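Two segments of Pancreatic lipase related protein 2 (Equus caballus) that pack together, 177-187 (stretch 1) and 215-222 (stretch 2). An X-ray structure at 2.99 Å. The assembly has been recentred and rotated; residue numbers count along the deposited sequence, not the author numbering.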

ATOM      1  N   LEU A 177       2.833   5.549   3.958  1.00 16.35           N
ATOM      2  CA  LEU A 177       2.620   5.310   2.532  1.00 16.44           C
ATOM      3  C   LEU A 177       3.875   5.665   1.717  1.00 16.72           C
ATOM      4  O   LEU A 177       4.211   6.846   1.513  1.00 15.50           O
ATOM      5  CB  LEU A 177       1.428   6.109   2.060  1.00 16.53           C
ATOM      6  CG  LEU A 177       0.162   5.757   2.815  1.00 15.56           C
ATOM      7  CD1 LEU A 177      -0.936   6.208   1.953  1.00 17.49           C
ATOM      8  CD2 LEU A 177      -0.007   4.266   3.047  1.00 15.60           C
ATOM      9  N   ASP A 178       4.554   4.599   1.290  1.00 16.94           N
ATOM     10  CA  ASP A 178       5.904   4.640   0.701  1.00 17.66           C
ATOM     11  C   ASP A 178       6.831   5.720   1.255  1.00 17.80           C
ATOM     12  O   ASP A 178       7.085   6.765   0.646  1.00 16.58           O
ATOM     13  CB  ASP A 178       5.818   4.763  -0.796  1.00 18.27           C
ATOM     14  CG  ASP A 178       7.098   4.346  -1.491  1.00 21.03           C
ATOM     15  OD1 ASP A 178       7.696   3.237  -1.200  1.00 24.20           O
ATOM     16  OD2 ASP A 178       7.551   5.112  -2.374  1.00 23.79           O
ATOM     17  N   PRO A 179       7.351   5.448   2.440  1.00 18.13           N
ATOM     18  CA  PRO A 179       8.231   6.408   3.114  1.00 17.97           C
ATOM     19  C   PRO A 179       9.410   6.763   2.220  1.00 18.10           C
ATOM     20  O   PRO A 179       9.983   5.904   1.585  1.00 17.69           O
ATOM     21  CB  PRO A 179       8.702   5.651   4.347  1.00 17.91           C
ATOM     22  CG  PRO A 179       7.672   4.526   4.539  1.00 17.39           C
ATOM     23  CD  PRO A 179       7.120   4.208   3.210  1.00 17.41           C
ATOM     24  N   ALA A 180       9.781   8.031   2.208  1.00 18.90           N
ATOM     25  CA  ALA A 180      10.864   8.506   1.368  1.00 19.08           C
ATOM     26  C   ALA A 180      12.163   7.813   1.723  1.00 19.20           C
ATOM     27  O   ALA A 180      12.395   7.503   2.898  1.00 19.37           O
ATOM     28  CB  ALA A 180      11.019   9.986   1.538  1.00 19.07           C
ATOM     29  N   GLU A 181      12.998   7.594   0.708  1.00 19.13           N
ATOM     30  CA  GLU A 181      14.322   7.023   0.889  1.00 19.18           C
ATOM     31  C   GLU A 181      15.420   8.061   1.156  1.00 19.11           C
ATOM     32  O   GLU A 181      16.018   8.016   2.201  1.00 17.45           O
ATOM     33  CB  GLU A 181      14.704   6.156  -0.298  1.00 19.25           C
ATOM     34  CG  GLU A 181      16.029   5.473  -0.064  1.00 20.00           C
ATOM     35  CD  GLU A 181      16.413   4.489  -1.143  1.00 20.98           C
ATOM     36  OE1 GLU A 181      15.538   4.031  -1.983  1.00 22.52           O
ATOM     37  OE2 GLU A 181      17.615   4.160  -1.097  1.00 19.47           O
ATOM     38  N   PRO A 182      15.706   8.966   0.207  1.00 20.39           N
ATOM     39  CA  PRO A 182      16.786   9.958   0.363  1.00 20.98           C
ATOM     40  C   PRO A 182      16.810  10.615   1.713  1.00 21.93           C
ATOM     41  O   PRO A 182      15.811  11.210   2.056  1.00 24.20           O
ATOM     42  CB  PRO A 182      16.407  11.026  -0.640  1.00 20.22           C
ATOM     43  CG  PRO A 182      15.716  10.300  -1.692  1.00 19.47           C
ATOM     44  CD  PRO A 182      15.009   9.168  -1.076  1.00 19.85           C
ATOM     45  N   CYS A 183      17.918  10.537   2.445  1.00 22.35           N
ATOM     46  CA  CYS A 183      18.046  11.156   3.767  1.00 22.35           C
ATOM     47  C   CYS A 183      17.461  10.366   4.925  1.00 21.89           C
ATOM     48  O   CYS A 183      17.655  10.758   6.035  1.00 22.82           O
ATOM     49  CB  CYS A 183      17.443  12.544   3.791  1.00 22.73           C
ATOM     50  SG  CYS A 183      18.155  13.580   2.545  1.00 24.64           S
ATOM     51  N   PHE A 184      16.828   9.229   4.676  1.00 21.04           N
ATOM     52  CA  PHE A 184      16.188   8.431   5.704  1.00 20.00           C
ATOM     53  C   PHE A 184      16.651   6.974   5.684  1.00 21.01           C
ATOM     54  O   PHE A 184      17.125   6.448   6.656  1.00 20.40           O
ATOM     55  CB  PHE A 184      14.690   8.486   5.483  1.00 19.30           C
ATOM     56  CG  PHE A 184      14.112   9.860   5.547  1.00 16.05           C
ATOM     57  CD1 PHE A 184      13.919  10.470   6.750  1.00 15.50           C
ATOM     58  CD2 PHE A 184      13.730  10.528   4.416  1.00 16.18           C
ATOM     59  CE1 PHE A 184      13.359  11.707   6.828  1.00 14.99           C
ATOM     60  CE2 PHE A 184      13.143  11.803   4.483  1.00 14.94           C
ATOM     61  CZ  PHE A 184      12.967  12.382   5.698  1.00 14.90           C
ATOM     62  N   GLN A 185      16.518   6.265   4.590  1.00 23.65           N
ATOM     63  CA  GLN A 185      17.025   4.886   4.625  1.00 25.30           C
ATOM     64  C   GLN A 185      18.375   4.842   5.365  1.00 27.74           C
ATOM     65  O   GLN A 185      19.240   5.707   5.159  1.00 27.29           O
ATOM     66  CB  GLN A 185      17.159   4.278   3.228  1.00 24.29           C
ATOM     67  CG  GLN A 185      17.239   2.778   3.276  1.00 21.57           C
ATOM     68  CD  GLN A 185      16.338   2.120   2.248  1.00 19.82           C
ATOM     69  OE1 GLN A 185      15.176   2.483   2.082  1.00 18.49           O
ATOM     70  NE2 GLN A 185      16.859   1.143   1.576  1.00 16.17           N
ATOM     71  N   ASP A 186      18.505   3.838   6.240  1.00 31.16           N
ATOM     72  CA  ASP A 186      19.678   3.600   7.144  1.00 33.02           C
ATOM     73  C   ASP A 186      20.114   4.856   7.916  1.00 33.38           C
ATOM     74  O   ASP A 186      21.222   5.298   7.834  1.00 33.62           O
ATOM     75  CB  ASP A 186      20.868   3.035   6.389  1.00 33.19           C
ATOM     76  CG  ASP A 186      20.502   1.924   5.424  1.00 36.09           C
ATOM     77  OD1 ASP A 186      19.504   1.155   5.653  1.00 38.76           O
ATOM     78  OD2 ASP A 186      21.224   1.733   4.399  1.00 39.59           O
ATOM     79  N   ALA A 187      19.196   5.457   8.631  1.00 34.06           N
ATOM     80  CA  ALA A 187      19.537   6.564   9.494  1.00 34.77           C
ATOM     81  C   ALA A 187      19.000   6.311  10.932  1.00 36.04           C
ATOM     82  O   ALA A 187      18.264   5.351  11.175  1.00 35.65           O
ATOM     83  CB  ALA A 187      19.021   7.851   8.915  1.00 33.91           C
ATOM     84  N   LEU A 215      16.755   5.778  -8.862  1.00 28.30           N
ATOM     85  CA  LEU A 215      15.600   6.656  -8.638  1.00 25.59           C
ATOM     86  C   LEU A 215      14.326   6.023  -8.036  1.00 25.48           C
ATOM     87  O   LEU A 215      13.239   6.424  -8.324  1.00 25.22           O
ATOM     88  CB  LEU A 215      15.302   7.419  -9.922  1.00 23.87           C
ATOM     89  CG  LEU A 215      15.975   8.811  -9.958  1.00 21.36           C
ATOM     90  CD1 LEU A 215      17.472   8.772  -9.810  1.00 17.15           C
ATOM     91  CD2 LEU A 215      15.596   9.622 -11.244  1.00 20.27           C
ATOM     92  N   GLY A 216      14.471   5.049  -7.171  1.00 25.66           N
ATOM     93  CA  GLY A 216      13.348   4.540  -6.443  1.00 25.72           C
ATOM     94  C   GLY A 216      13.193   5.287  -5.123  1.00 25.81           C
ATOM     95  O   GLY A 216      13.778   4.906  -4.042  1.00 25.98           O
ATOM     96  N   PHE A 217      12.357   6.317  -5.230  1.00 24.52           N
ATOM     97  CA  PHE A 217      12.031   7.244  -4.156  1.00 24.38           C
ATOM     98  C   PHE A 217      11.603   6.618  -2.843  1.00 24.98           C
ATOM     99  O   PHE A 217      11.700   7.246  -1.784  1.00 24.05           O
ATOM    100  CB  PHE A 217      10.926   8.178  -4.644  1.00 24.08           C
ATOM    101  CG  PHE A 217      11.388   9.144  -5.695  1.00 24.19           C
ATOM    102  CD1 PHE A 217      12.500   9.975  -5.465  1.00 24.95           C
ATOM    103  CD2 PHE A 217      10.755   9.215  -6.925  1.00 21.35           C
ATOM    104  CE1 PHE A 217      12.930  10.831  -6.434  1.00 23.20           C
ATOM    105  CE2 PHE A 217      11.172  10.094  -7.865  1.00 18.60           C
ATOM    106  CZ  PHE A 217      12.245  10.883  -7.629  1.00 22.31           C
ATOM    107  N   GLY A 218      11.096   5.390  -2.929  1.00 26.20           N
ATOM    108  CA  GLY A 218      10.754   4.587  -1.766  1.00 26.60           C
ATOM    109  C   GLY A 218      11.887   3.821  -1.092  1.00 26.98           C
ATOM    110  O   GLY A 218      12.914   3.386  -1.742  1.00 27.59           O
ATOM    111  N   MET A 219      11.652   3.636   0.210  1.00 26.72           N
ATOM    112  CA  MET A 219      12.523   2.898   1.098  1.00 27.17           C
ATOM    113  C   MET A 219      12.289   1.453   0.891  1.00 26.34           C
ATOM    114  O   MET A 219      11.152   1.026   0.877  1.00 26.35           O
ATOM    115  CB  MET A 219      12.206   3.181   2.568  1.00 27.67           C
ATOM    116  CG  MET A 219      12.560   4.548   2.998  1.00 30.45           C
ATOM    117  SD  MET A 219      12.486   4.810   4.758  1.00 34.58           S
ATOM    118  CE  MET A 219      13.571   3.660   5.254  1.00 37.02           C
ATOM    119  N   SER A 220      13.363   0.700   0.760  1.00 26.07           N
ATOM    120  CA  SER A 220      13.296  -0.755   0.758  1.00 26.46           C
ATOM    121  C   SER A 220      13.315  -1.345   2.197  1.00 25.94           C
ATOM    122  O   SER A 220      12.790  -2.427   2.459  1.00 26.41           O
ATOM    123  CB  SER A 220      14.494  -1.268  -0.014  1.00 26.70           C
ATOM    124  OG  SER A 220      15.710  -0.844   0.599  1.00 29.12           O
ATOM    125  N   GLN A 221      13.958  -0.615   3.097  1.00 24.71           N
ATOM    126  CA  GLN A 221      14.056  -0.937   4.505  1.00 24.00           C
ATOM    127  C   GLN A 221      12.751  -1.167   5.203  1.00 22.59           C
ATOM    128  O   GLN A 221      11.893  -0.311   5.177  1.00 22.45           O
ATOM    129  CB  GLN A 221      14.731   0.227   5.203  1.00 24.26           C
ATOM    130  CG  GLN A 221      15.038  -0.018   6.642  1.00 26.10           C
ATOM    131  CD  GLN A 221      16.136   0.928   7.211  1.00 29.32           C
ATOM    132  OE1 GLN A 221      16.093   2.157   7.035  1.00 30.10           O
ATOM    133  NE2 GLN A 221      17.095   0.344   7.913  1.00 31.53           N
ATOM    134  N   LYS A 222      12.627  -2.294   5.893  1.00 21.27           N
ATOM    135  CA  LYS A 222      11.434  -2.509   6.709  1.00 20.47           C
ATOM    136  C   LYS A 222      11.413  -1.553   7.890  1.00 18.66           C
ATOM    137  O   LYS A 222      12.409  -1.400   8.556  1.00 18.64           O
ATOM    138  CB  LYS A 222      11.391  -3.926   7.215  1.00 20.78           C
ATOM    139  CG  LYS A 222      10.889  -4.930   6.198  1.00 21.87           C
ATOM    140  CD  LYS A 222      12.050  -5.774   5.814  1.00 24.27           C
ATOM    141  CE  LYS A 222      11.745  -6.686   4.655  1.00 25.84           C
ATOM    142  NZ  LYS A 222      11.888  -8.089   5.020  1.00 25.11           N
TER

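Two irregular segments of one chain can be joined largely through backbone polar groups, and the contact between residues 177-187 and 215-222 is a compact example, a single beta bridge extended by glutamine side chains that reach main-chain atoms. The bridge pairs Ala-180 with Gly-218, whose CA atoms lie 5.0 Å apart. Two hydrogen bonds flank Ala-180: Met-219 N donates to Pro-179 O at 3.1 Å, and Glu-181 N donates to Phe-217 O at 2.8 Å. Between them, Ala-180 CA approaches Phe-217 O at 3.5 Å in a CA-H...O contact, while the Ala-180 side chain points away and leaves the backbones to meet directly.

Gly-218 leaves room for the Asp-178 carboxylate: Asp-178 OD2 lies 3.3 Å from Gly-218 CA, and an ideal CB on Gly-218 would fall 2.2 Å from Asp-178 OD1, a clash.

Beyond the bridge, Met-219 supplies the main apolar element. Met-219 SD lies 3.9 Å from Pro-179 CB and 4.3 Å from Phe-184 CB, so one flexible thioether touches Pro-179, ahead of the turn, and Phe-184, within it; in that turn Glu-181 O accepts hydrogen bonds from the N atoms of Phe-184 and Gln-185.

Beyond the turn, side-chain amides join the contact. Asp-186 N donates to Gln-221 OE1 at 3.0 Å with a nearly straight angle of 160°, so a side chain caters to a main-chain donor where the backbones no longer pair. In the reverse sense, Gln-185 reaches the second stretch: Gln-185 NE2 donates to Ser-220 OG at 2.5 Å, a very short separation, and Gln-185 OE1 accepts a weak bond from Gln-221 N at 3.5 Å. The position of Gln-185 OE1 is less certain because it crowds Met-219 CA in the model.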